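Local coordinates for uncharacterized protein (Bacteroides thetaiotaomicron, PDB 4F54) that is of unknown function but belongs to the DUF4136 family, in the TolB_N clan, and is probably a lipoprotein, at residues S90-T95 / S139-M144. Residues are numbered along the deposited sequence; the frame is centred on the assembly and turned at random. Where two conformers were deposited one is given.
Sequences SYIAST and SFITEM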
loop_
_atom_site.group_PDB
_atom_site.type_symbol
_atom_site.label_atom_id
_atom_site.label_comp_id
_atom_site.label_asym_id
_atom_site.label_seq_id
_atom_site.Cartn_x
_atom_site.Cartn_y
_atom_site.Cartn_z
ATOM N N SER A 90 3.849 -1.299 2.739
ATOM C CA SER A 90 5.250 -1.100 3.124
ATOM C C SER A 90 5.411 0.039 4.144
ATOM O O SER A 90 4.716 1.054 4.074
ATOM C CB SER A 90 6.129 -0.770 1.927
ATOM O OG SER A 90 5.989 -1.750 0.901
ATOM N N TYR A 91 6.279 -0.203 5.118
ATOM C CA TYR A 91 6.715 0.787 6.088
ATOM C C TYR A 91 8.117 1.318 5.723
ATOM O O TYR A 91 9.034 0.527 5.591
ATOM C CB TYR A 91 6.757 0.151 7.452
ATOM C CG TYR A 91 7.209 1.054 8.556
ATOM C CD1 TYR A 91 6.434 2.157 8.938
ATOM C CD2 TYR A 91 8.382 0.815 9.273
ATOM C CE1 TYR A 91 6.814 2.990 10.002
ATOM C CE2 TYR A 91 8.777 1.657 10.323
ATOM C CZ TYR A 91 8.005 2.774 10.671
ATOM O OH TYR A 91 8.407 3.604 11.729
ATOM N N ILE A 92 8.245 2.641 5.619
ATOM C CA ILE A 92 9.485 3.279 5.276
ATOM C C ILE A 92 10.231 3.608 6.556
ATOM O O ILE A 92 9.819 4.513 7.298
ATOM C CB ILE A 92 9.257 4.554 4.398
ATOM C CG1 ILE A 92 8.296 4.245 3.206
ATOM C CG2 ILE A 92 10.624 5.176 4.028
ATOM C CD1 ILE A 92 7.871 5.502 2.450
ATOM N N ALA A 93 11.316 2.873 6.796
ATOM C CA ALA A 93 12.217 3.063 7.965
ATOM C C ALA A 93 13.488 3.819 7.582
ATOM O O ALA A 93 14.195 4.347 8.449
ATOM C CB ALA A 93 12.575 1.724 8.600
ATOM N N SER A 94 13.795 3.843 6.286
ATOM C CA SER A 94 14.982 4.531 5.746
ATOM C C SER A 94 14.671 5.039 4.339
ATOM O O SER A 94 14.044 4.333 3.529
ATOM C CB SER A 94 16.139 3.560 5.558
ATOM O OG SER A 94 17.334 4.249 5.076
ATOM N N THR A 95 15.170 6.216 4.027
ATOM C CA THR A 95 15.096 6.722 2.637
ATOM C C THR A 95 16.456 6.688 1.910
ATOM O O THR A 95 16.636 7.348 0.888
ATOM C CB THR A 95 14.514 8.156 2.623
ATOM O OG1 THR A 95 15.417 9.043 3.294
ATOM C CG2 THR A 95 13.134 8.152 3.247
ATOM N N SER A 139 6.571 6.249 7.747
ATOM C CA SER A 139 5.477 6.490 6.808
ATOM C C SER A 139 5.141 5.174 6.106
ATOM O O SER A 139 5.917 4.247 6.116
ATOM C CB SER A 139 5.937 7.523 5.788
ATOM O OG SER A 139 6.217 8.778 6.404
ATOM N N PHE A 140 3.937 5.090 5.549
ATOM C CA PHE A 140 3.460 3.876 4.858
ATOM C C PHE A 140 3.089 4.166 3.414
ATOM O O PHE A 140 2.413 5.121 3.151
ATOM C CB PHE A 140 2.259 3.233 5.531
ATOM C CG PHE A 140 2.496 2.764 6.966
ATOM C CD1 PHE A 140 2.392 3.645 8.043
ATOM C CD2 PHE A 140 2.741 1.415 7.235
ATOM C CE1 PHE A 140 2.577 3.175 9.357
ATOM C CE2 PHE A 140 2.940 0.954 8.535
ATOM C CZ PHE A 140 2.870 1.843 9.595
ATOM N N ILE A 141 3.498 3.261 2.504
ATOM C CA ILE A 141 3.037 3.260 1.080
ATOM C C ILE A 141 2.272 1.961 0.888
ATOM O O ILE A 141 2.811 0.891 1.142
ATOM C CB ILE A 141 4.185 3.285 0.034
ATOM C CG1 ILE A 141 4.821 4.657 -0.095
ATOM C CG2 ILE A 141 3.703 2.891 -1.389
ATOM C CD1 ILE A 141 3.928 5.700 -0.779
ATOM N N THR A 142 1.028 2.080 0.440
ATOM C CA THR A 142 0.117 0.977 0.206
ATOM C C THR A 142 -0.351 1.085 -1.224
ATOM O O THR A 142 -0.736 2.146 -1.692
ATOM C CB THR A 142 -1.049 0.995 1.175
ATOM O OG1 THR A 142 -0.520 0.910 2.499
ATOM C CG2 THR A 142 -2.099 -0.155 0.859
ATOM N N GLU A 143 -0.313 -0.032 -1.926
ATOM C CA GLU A 143 -0.770 -0.135 -3.334
ATOM C C GLU A 143 -1.751 -1.304 -3.469
ATOM O O GLU A 143 -1.539 -2.405 -2.923
ATOM C CB GLU A 143 0.412 -0.305 -4.295
ATOM C CG GLU A 143 1.322 0.918 -4.328
ATOM C CD GLU A 143 2.611 0.639 -5.115
ATOM O OE1 GLU A 143 3.266 -0.388 -4.866
ATOM O OE2 GLU A 143 2.967 1.437 -6.015
HETATM N N MSE A 144 -2.775 -1.048 -4.270
HETATM C CA MSE A 144 -3.840 -1.956 -4.640
HETATM C C MSE A 144 -3.733 -2.195 -6.123
HETATM O O MSE A 144 -3.683 -1.268 -6.925
HETATM C CB MSE A 144 -5.231 -1.407 -4.281
HETATM C CG MSE A 144 -6.345 -2.434 -4.485
HETATM SE SE MSE A 144 -8.064 -1.643 -3.999
HETATM C CE MSE A 144 -7.610 -1.017 -2.153
HETATM O O HOH W 1 3.787 -1.111 -0.595
#
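Tyr91 and Phe140 sit opposite each other as a non-hydrogen-bonded pair between antiparallel strands, and their rings meet on the same side of the sheet. In Tyr91, CB lies 4.0 Å from CE2 of Phe140. CG stands anti to the backbone N (chi1 179°), and from it CD1 reaches over one face of the Phe140 ring, nearer its rim, coming to 3.6 Å from Phe140 CZ. The same Tyr91 CD1 also lies 3.5 Å from the backbone O of Ser139. CE1 passes Phe140 CZ and the Ser139 backbone N more loosely, and OH ends in a hydrogen bond to Asn138 OD1. The two rings cross obliquely, their planes inclined at 50°. Tyrosine suits this partly exposed place, since its ring adds apolar surface while its hydroxyl keeps a polar partner; buried Phe140 needs none.

The backbones join strand 85-92 to strand 139-146 inside the mixed sheet of the domain. On their outer sides, Tyr91 bonds through its backbone to Leu42 and Ile44, and Phe140 to Leu165, so both strands are interior.

Ser90 and Ile141 form a hydrogen-bonded pair: Ser90 N donates to Ile141 O at 2.9 Å, and Ile141 N returns a bond to Ser90 O. A water also donates to Ile141 O at 2.8 Å and hydrogen-bonds Ser90 OG, giving that carbonyl two donors; serine is small and polar enough to hold the water in this buried spot. Ile92 N meets Ser139 O with an almost straight N-H (178°). On the face shared with Ser90, in the conformer given, Ile92 CD1 comes to 4.1 Å from Ile141 CG1, with Trp106 against Ile92 and Tyr164 against Ile141.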